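Local coordinates for protein UDP-D-quinovosamine 4-dehydrogenase (Vibrio fischeri, PDB 3NKL) that probably acts as an oxidoreductase or lyase on a nucleotide sugar, this chain being its Rossmann-like CoA-binding-type domain, part of a longer, probably membrane-bound protein, at residues Lys115-Ile119 and Asp120-Gly124; Lys82-Ile85 and Glu86-Lys90; Pro74-Ser77 and Gln78-Lys82; Leu17-Ala20 and Asn21-Gln25. One frame throughout, in Å; residues are numbered along the deposited sequence.

The four contacts are local, three to five residues apart, around the helices of a Rossmann-like alpha/beta domain. Along the chain interaction 4 comes first, on helix 14-25, then interaction 3, the start of helix 78-89, then interaction 2 on the same helix, and last interaction 1, where strand 115-116 leads into helix 119-123. Interactions 2 and 3 share Lys82, their centres about 11 Å apart, and interaction 1 packs against helix 78-89, about 9 Å from interaction 2 between centres. Interaction 4 lies on the opposite side of the chain's centre from all three, 21 to 24 Å away between centres. Interactions 3 and 4 both touch the second subunit, so both sides contribute to the dimer interface.

Interaction 1. Residues Lys115-Ile119 and Asp120-Gly124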
# COMPACT_ATOMS: atom_id res chain seq x y z
N LYS B 115 10.86 14.41 0.36
CA LYS B 115 11.26 15.36 -0.68
C LYS B 115 10.08 16.23 -1.10
O LYS B 115 8.96 15.73 -1.23
CB LYS B 115 11.74 14.55 -1.88
CG LYS B 115 12.22 15.39 -3.06
CD LYS B 115 12.89 14.43 -4.04
CE LYS B 115 12.34 14.59 -5.42
NZ LYS B 115 12.99 15.76 -6.06
N GLU B 116 10.33 17.51 -1.34
CA GLU B 116 9.27 18.39 -1.86
C GLU B 116 8.88 17.92 -3.26
O GLU B 116 9.75 17.60 -4.07
CB GLU B 116 9.76 19.86 -1.86
CG GLU B 116 10.21 20.33 -0.47
CD GLU B 116 10.75 21.76 -0.41
OE1 GLU B 116 10.84 22.29 0.73
OE2 GLU B 116 11.09 22.35 -1.46
N VAL B 117 7.58 17.82 -3.56
CA VAL B 117 7.18 17.40 -4.91
C VAL B 117 7.63 18.44 -5.95
O VAL B 117 7.80 19.61 -5.62
CB VAL B 117 5.67 17.11 -5.05
CG1 VAL B 117 5.27 16.01 -4.07
CG2 VAL B 117 4.86 18.37 -4.85
N SER B 118 7.83 18.03 -7.20
CA SER B 118 8.27 19.03 -8.20
C SER B 118 7.19 20.08 -8.42
O SER B 118 5.99 19.80 -8.27
CB SER B 118 8.66 18.38 -9.53
OG SER B 118 7.54 17.78 -10.17
N ILE B 119 7.62 21.29 -8.77
CA ILE B 119 6.70 22.36 -9.14
C ILE B 119 5.90 21.96 -10.39
O ILE B 119 4.73 22.34 -10.52
CB ILE B 119 7.46 23.65 -9.44
CG1 ILE B 119 6.48 24.80 -9.66
CG2 ILE B 119 8.38 23.48 -10.65
CD1 ILE B 119 5.93 25.36 -8.38
N ASP B 120 6.52 21.20 -11.29
CA ASP B 120 5.81 20.67 -12.44
C ASP B 120 4.62 19.82 -12.00
O ASP B 120 3.50 20.00 -12.49
CB ASP B 120 6.73 19.82 -13.31
CG ASP B 120 7.67 20.66 -14.16
OD1 ASP B 120 7.36 21.84 -14.41
OD2 ASP B 120 8.72 20.12 -14.57
N ASP B 121 4.86 18.91 -11.06
CA ASP B 121 3.79 18.04 -10.57
C ASP B 121 2.80 18.84 -9.74
O ASP B 121 1.59 18.63 -9.84
CB ASP B 121 4.36 16.91 -9.71
CG ASP B 121 4.95 15.79 -10.55
OD1 ASP B 121 5.50 14.82 -9.98
OD2 ASP B 121 4.86 15.89 -11.79
N LEU B 122 3.31 19.75 -8.92
CA LEU B 122 2.44 20.57 -8.07
C LEU B 122 1.42 21.34 -8.90
O LEU B 122 0.26 21.48 -8.50
CB LEU B 122 3.29 21.60 -7.31
CG LEU B 122 2.67 22.29 -6.10
CD1 LEU B 122 2.41 21.28 -4.96
CD2 LEU B 122 3.61 23.39 -5.64
N LEU B 123 1.87 21.89 -10.02
CA LEU B 123 1.06 22.82 -10.78
C LEU B 123 0.40 22.16 -11.99
O LEU B 123 -0.46 22.75 -12.64
CB LEU B 123 1.89 24.05 -11.23
CG LEU B 123 2.53 24.88 -10.10
CD1 LEU B 123 3.22 26.11 -10.66
CD2 LEU B 123 1.50 25.30 -9.06
N GLY B 124 0.79 20.93 -12.28
CA GLY B 124 0.24 20.22 -13.42
C GLY B 124 0.63 20.97 -14.67
O GLY B 124 -0.22 21.43 -15.43
O HOH W 1 7.05 15.10 -7.83
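The carboxylate of Asp121 lies flat against Ser118: the hydroxyl OG stands over one face, almost straight above CG at 3.3 Å, while Lys82 of helix 78-89 packs on the other side. A water reaches Asp121 OD1 at 2.7 Å, tilted out of the carboxylate plane toward the Ser118 side, and also takes the N-H of Ser118. This is the N-cap of helix 119-123, the short helix that follows strand 115-116, outermost in this chain's Rossmann-like sheet. Ser118 OG accepts the N-H of Asp121 at 3.0 Å, bent only to 156°, and it reaches that proton because chi1 of 66° places OG between the backbone N and the carbonyl carbon. In a capping box Asp121 would return the bond directly to Ser118 N; here the water carries that second leg. The backbone then winds into the helix, with Leu122 N giving its proton to Ser118 O and Leu123 N giving its own to Ile119 O. Val117, just before the cap, meets Leu122, five residues on, as a hydrophobic staple: CG2 of the valine touches CD1 of the leucine at 3.8 Å, the two side chains crossing at about a right angle. The staple faces helix 78-89, where Val117 rests on Ile85 and Leu122 on Ala89. On the outer side of the turn Ile119 swings CG1 anti to its own N, chi1 -173°, which carries the branch toward Leu123. There CD1 of Ile119 meets CD1 of Leu123 at 3.6 Å.

Interaction 2. Residues Lys82-Ile85 and Glu86-Lys90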
# COMPACT_ATOMS: atom_id res chain seq x y z
N LYS B 82 -0.26 12.12 -9.37
CA LYS B 82 -0.42 13.52 -9.80
C LYS B 82 -1.81 14.05 -9.52
O LYS B 82 -1.99 15.22 -9.13
CB LYS B 82 -0.05 13.69 -11.28
CG LYS B 82 1.46 13.59 -11.53
CD LYS B 82 1.79 13.48 -13.04
CE LYS B 82 3.24 13.08 -13.26
NZ LYS B 82 3.54 12.68 -14.68
N VAL B 83 -2.82 13.19 -9.67
CA VAL B 83 -4.18 13.55 -9.28
C VAL B 83 -4.19 13.98 -7.81
O VAL B 83 -4.73 15.03 -7.45
CB VAL B 83 -5.14 12.36 -9.46
CG1 VAL B 83 -6.43 12.62 -8.72
CG2 VAL B 83 -5.39 12.12 -10.95
N ILE B 84 -3.58 13.15 -6.97
CA ILE B 84 -3.48 13.44 -5.55
C ILE B 84 -2.73 14.76 -5.29
O ILE B 84 -3.18 15.62 -4.52
CB ILE B 84 -2.80 12.27 -4.81
CG1 ILE B 84 -3.74 11.05 -4.79
CG2 ILE B 84 -2.36 12.71 -3.39
CD1 ILE B 84 -3.08 9.80 -4.23
N ILE B 85 -1.59 14.93 -5.95
CA ILE B 85 -0.75 16.10 -5.69
C ILE B 85 -1.49 17.37 -6.08
O ILE B 85 -1.48 18.36 -5.35
CB ILE B 85 0.59 16.04 -6.46
CG1 ILE B 85 1.52 14.98 -5.85
CG2 ILE B 85 1.28 17.41 -6.44
CD1 ILE B 85 2.65 14.51 -6.80
N GLU B 86 -2.14 17.35 -7.23
CA GLU B 86 -2.86 18.54 -7.67
C GLU B 86 -4.04 18.87 -6.76
O GLU B 86 -4.33 20.04 -6.51
CB GLU B 86 -3.30 18.40 -9.14
CG GLU B 86 -2.09 18.31 -10.08
CD GLU B 86 -2.45 18.32 -11.56
OE1 GLU B 86 -3.26 19.17 -11.99
OE2 GLU B 86 -1.89 17.49 -12.30
N SER B 87 -4.71 17.84 -6.26
CA SER B 87 -5.80 18.03 -5.31
C SER B 87 -5.31 18.75 -4.05
O SER B 87 -6.00 19.59 -3.49
CB SER B 87 -6.48 16.69 -4.96
OG SER B 87 -5.79 15.96 -3.94
N LEU B 88 -4.10 18.43 -3.61
CA LEU B 88 -3.52 19.09 -2.44
C LEU B 88 -3.00 20.50 -2.74
O LEU B 88 -3.12 21.42 -1.91
CB LEU B 88 -2.38 18.23 -1.86
CG LEU B 88 -2.86 16.84 -1.40
CD1 LEU B 88 -1.66 15.92 -1.16
CD2 LEU B 88 -3.67 16.99 -0.09
N ALA B 89 -2.40 20.67 -3.91
CA ALA B 89 -1.89 21.98 -4.29
C ALA B 89 -2.95 23.04 -4.15
O ALA B 89 -2.67 24.15 -3.70
CB ALA B 89 -1.37 21.97 -5.71
N LYS B 90 -4.16 22.71 -4.61
CA LYS B 90 -5.24 23.67 -4.64
C LYS B 90 -5.82 23.94 -3.25
O LYS B 90 -6.75 24.74 -3.12
CB LYS B 90 -6.35 23.21 -5.59
CG LYS B 90 -5.87 23.05 -7.03
CD LYS B 90 -6.90 22.29 -7.90
CE LYS B 90 -6.42 22.17 -9.34
NZ LYS B 90 -7.26 21.18 -10.10
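Ile84 and Leu88 lie side by side and point the same way, one helical turn apart, with CG2 of the isoleucine 4.0 Å from CD1 of the leucine. This is the packed side. Both residues are buried and rest on Leu71 of strand 68-71, as does Ile85, while Leu88 also reaches Val69. Beneath the side chains the carbonyl of Ile84 is gripped twice. Leu88 N donates to Ile84 O in the ordinary helical way, and the hydroxyl of Ser87 donates to the same oxygen at 2.7 Å. With chi1 at 83°, Ser87 OG folds back onto the preceding turn; the C=O...OG angle at Ile84 is 125°, well to one side of the carbonyl. Helix 78-89 is the crossover helix of a beta-alpha-beta unit, linking strand 68-71 to strand 94-97 of the Rossmann-like sheet. Ile85 also touches Asp121 of helix 119-123. The solvent side is looser. The extended chain of Glu86 lies along the turn that Lys82 begins, with CG 3.2 Å from Lys82 O, but its carboxylate stays 4.3 Å from the lysine side chain, OE2 to CB. Lys82 itself sends its ammonium away from the glutamate, and Val83 points outward, its carbonyl oxygen taking the N-H of Ser87.

Interaction 3. Residues Pro74-Ser77 and Gln78-Lys82; sequences PSAS and QVQKK
The backbone turns from an extended Ser77, psi 160°, straight into helical Gln78, and the first turn closes when Lys81 N donates to Ser77 O at 2.8 Å, nearly along the C=O axis. Ser77 is the N-cap of helix 78-89, the crossover helix that follows strand 68-71 in the Rossmann-like fold. Its hydroxyl OG accepts the N-H of Gln80 at 3.1 Å and 157°, so that an amide at the helix start, which has no carbonyl one turn back within the helix, finds a partner. A chi1 of 64° swings OG forward over the start of the helix to meet it. The same oxygen is pressed against CB of Gln80, 3.2 Å away, and the beta carbon of Val79 is its looser neighbour at 4.0 Å. Just before the cap, the methyl of Ala76 leans on the first turn, its CB 4.3 Å from CG of Gln80 and 4.4 Å from CB of Lys81. Beyond CG, Gln80 bends away and its amide oxygen makes a weak hydrogen bond to Lys40 of the second subunit, while Ser75 OG is bonded to Lys41 of that subunit; the turn therefore sits at the dimer interface. The extended chain of Lys81 leads its ammonium away to Thr97 OG1. On the outer side of the turn a water, with more acceptors around it than it has protons to give, lies 2.8 Å from Ala76 O and 3.3 Å from Gln78 OE1, placed to bridge the two.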
# COMPACT_ATOMS: atom_id res chain seq x y z
N PRO B 74 3.53 4.99 -2.29
CA PRO B 74 4.49 4.49 -3.29
C PRO B 74 3.82 3.51 -4.28
O PRO B 74 4.34 3.28 -5.37
CB PRO B 74 5.54 3.76 -2.42
CG PRO B 74 4.83 3.44 -1.13
CD PRO B 74 3.91 4.65 -0.91
N SER B 75 2.65 2.96 -3.95
CA SER B 75 2.03 2.02 -4.89
C SER B 75 1.07 2.70 -5.86
O SER B 75 0.43 2.04 -6.67
CB SER B 75 1.33 0.86 -4.18
OG SER B 75 0.16 1.31 -3.51
N ALA B 76 0.93 4.02 -5.77
CA ALA B 76 0.06 4.73 -6.68
C ALA B 76 0.77 4.86 -8.02
O ALA B 76 1.98 5.10 -8.06
CB ALA B 76 -0.27 6.14 -6.09
N SER B 77 0.03 4.71 -9.11
CA SER B 77 0.56 4.97 -10.44
C SER B 77 0.96 6.43 -10.53
O SER B 77 0.51 7.25 -9.72
CB SER B 77 -0.51 4.67 -11.50
OG SER B 77 -1.59 5.58 -11.33
N GLN B 78 1.82 6.78 -11.48
CA GLN B 78 2.21 8.19 -11.56
C GLN B 78 0.98 9.03 -11.90
O GLN B 78 0.79 10.10 -11.35
CB GLN B 78 3.34 8.41 -12.57
CG GLN B 78 4.69 7.96 -12.05
CD GLN B 78 5.25 8.89 -10.98
OE1 GLN B 78 5.23 8.58 -9.78
NE2 GLN B 78 5.75 10.04 -11.41
N VAL B 79 0.11 8.52 -12.78
CA VAL B 79 -1.12 9.27 -13.07
C VAL B 79 -1.92 9.58 -11.81
O VAL B 79 -2.36 10.72 -11.59
CB VAL B 79 -2.03 8.50 -14.03
CG1 VAL B 79 -3.40 9.17 -14.06
CG2 VAL B 79 -1.42 8.48 -15.42
N GLN B 80 -2.10 8.57 -10.98
CA GLN B 80 -2.87 8.73 -9.75
C GLN B 80 -2.16 9.62 -8.73
O GLN B 80 -2.80 10.39 -8.00
CB GLN B 80 -3.16 7.35 -9.14
CG GLN B 80 -3.94 7.40 -7.84
CD GLN B 80 -5.26 8.17 -7.95
OE1 GLN B 80 -5.64 8.90 -7.02
NE2 GLN B 80 -5.96 8.01 -9.07
N LYS B 81 -0.84 9.52 -8.65
CA LYS B 81 -0.10 10.35 -7.71
C LYS B 81 -0.25 11.83 -8.07
O LYS B 81 -0.36 12.69 -7.19
CB LYS B 81 1.37 9.96 -7.64
CG LYS B 81 2.08 10.59 -6.39
CD LYS B 81 3.58 10.22 -6.37
CE LYS B 81 4.21 10.58 -5.00
NZ LYS B 81 5.67 10.35 -4.96
N LYS B 82 -0.26 12.12 -9.37
CA LYS B 82 -0.42 13.52 -9.80
C LYS B 82 -1.81 14.05 -9.52
O LYS B 82 -1.99 15.22 -9.13
CB LYS B 82 -0.05 13.69 -11.28
CG LYS B 82 1.46 13.59 -11.53
CD LYS B 82 1.79 13.48 -13.04
CE LYS B 82 3.24 13.08 -13.26
NZ LYS B 82 3.54 12.68 -14.68
O HOH W 2 4.31 5.46 -9.54

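Interaction 4. Residues Leu17-Ala20 and Asn21-Gln25; sequences LQLA and NMLRQ
Apolar packing comes first: Leu19 and Leu23, one turn apart, cross obliquely, CD1 of Leu19 lying 3.9 Å from CD2 of Leu23. They sit on helix 14-25, the first crossover of the Rossmann-like fold between strands 5-10 and 29-35, and both are buried against Ile9 of the sheet. Leu19 also touches the glycine-rich sequence that follows strand 5-10, which is consistent with a GxGxxG dinucleotide-type motif. Leu19 has CG anti to its backbone N, chi1 180°, which throws its branch along the helix toward Leu23. Leu23 in turn brings CG to within 3.2 Å of Leu19 O, tight packing against the carbonyl. Ala20 completes the buried side, with its methyl on Ile9, Pro31, Phe34 and Ile49.

The hydrogen bonds are those of a regular alpha helix. Leu19 O takes the N-H of Leu23 at 2.8 Å, almost straight at 175°, and Gln18 O takes that of Met22, present here as selenomethionine. The amide of Asn21 is longer, 3.2 Å from Leu17 O, while its side-chain nitrogen ND2 makes a weak bond to Gln47. Gln18 turns its own amide nitrogen back to the carbonyl of Ser14, and packs together with Leu17 on Val105 of the second subunit.

The flat group to note is the guanidinium of Arg24. Its chain bends at chi3, -49°, folding the guanidinium back over the turn, and Ala20 O, which already accepts Arg24 N at 2.8 Å, lies 4.0 Å above the plane, over the centre of the group.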
# COMPACT_ATOMS: atom_id res chain seq x y z
N LEU B 17 1.90 3.91 7.58
CA LEU B 17 1.99 3.50 8.96
C LEU B 17 3.43 3.57 9.44
O LEU B 17 3.69 4.04 10.55
CB LEU B 17 1.44 2.09 9.15
CG LEU B 17 1.54 1.58 10.59
CD1 LEU B 17 0.82 2.56 11.51
CD2 LEU B 17 0.95 0.18 10.72
N GLN B 18 4.36 3.09 8.63
CA GLN B 18 5.77 3.17 9.01
C GLN B 18 6.22 4.62 9.09
O GLN B 18 6.94 5.00 10.01
CB GLN B 18 6.65 2.41 8.02
CG GLN B 18 6.41 0.93 7.99
CD GLN B 18 7.32 0.28 6.99
OE1 GLN B 18 8.52 0.16 7.23
NE2 GLN B 18 6.77 -0.10 5.84
N LEU B 19 5.79 5.43 8.13
CA LEU B 19 6.13 6.85 8.20
C LEU B 19 5.62 7.46 9.50
O LEU B 19 6.34 8.19 10.18
CB LEU B 19 5.56 7.62 7.01
CG LEU B 19 5.83 9.13 6.98
CD1 LEU B 19 7.31 9.42 6.84
CD2 LEU B 19 5.05 9.74 5.80
N ALA B 20 4.37 7.17 9.84
CA ALA B 20 3.80 7.79 11.03
C ALA B 20 4.64 7.44 12.27
O ALA B 20 4.77 8.26 13.17
CB ALA B 20 2.34 7.40 11.22
N ASN B 21 5.22 6.24 12.30
CA ASN B 21 6.13 5.88 13.40
C ASN B 21 7.46 6.60 13.34
O ASN B 21 7.99 7.04 14.36
CB ASN B 21 6.40 4.37 13.42
CG ASN B 21 5.21 3.57 13.87
OD1 ASN B 21 5.15 2.36 13.66
ND2 ASN B 21 4.25 4.25 14.50
N MSE B 22 8.03 6.68 12.14
CA MSE B 22 9.20 7.49 11.88
C MSE B 22 8.95 8.85 12.54
O MSE B 22 9.69 9.28 13.43
CB MSE B 22 9.38 7.69 10.38
CG MSE B 22 10.82 7.78 9.89
SE MSE B 22 11.47 6.00 9.55
CE MSE B 22 10.07 5.42 8.32
N LEU B 23 7.88 9.51 12.10
CA LEU B 23 7.54 10.87 12.58
C LEU B 23 7.22 10.96 14.07
O LEU B 23 7.74 11.82 14.79
CB LEU B 23 6.33 11.41 11.81
CG LEU B 23 6.40 11.36 10.29
CD1 LEU B 23 5.22 12.08 9.69
CD2 LEU B 23 7.70 11.98 9.77
N ARG B 24 6.32 10.09 14.53
CA ARG B 24 5.78 10.21 15.88
C ARG B 24 6.85 10.05 16.93
O ARG B 24 6.78 10.66 18.00
CB ARG B 24 4.67 9.19 16.12
CG ARG B 24 3.34 9.82 16.47
CD ARG B 24 2.51 8.86 17.29
NE ARG B 24 2.50 7.54 16.66
CZ ARG B 24 1.77 7.25 15.59
NH1 ARG B 24 1.80 6.04 15.07
NH2 ARG B 24 1.01 8.19 15.05
N GLN B 25 7.86 9.24 16.63
CA GLN B 25 9.00 9.07 17.52
C GLN B 25 9.87 10.31 17.42
O GLN B 25 10.60 10.65 18.35
CB GLN B 25 9.81 7.83 17.14
CG GLN B 25 10.77 8.05 15.96
CD GLN B 25 11.54 6.79 15.58
OE1 GLN B 25 11.66 5.86 16.38
NE2 GLN B 25 12.05 6.75 14.36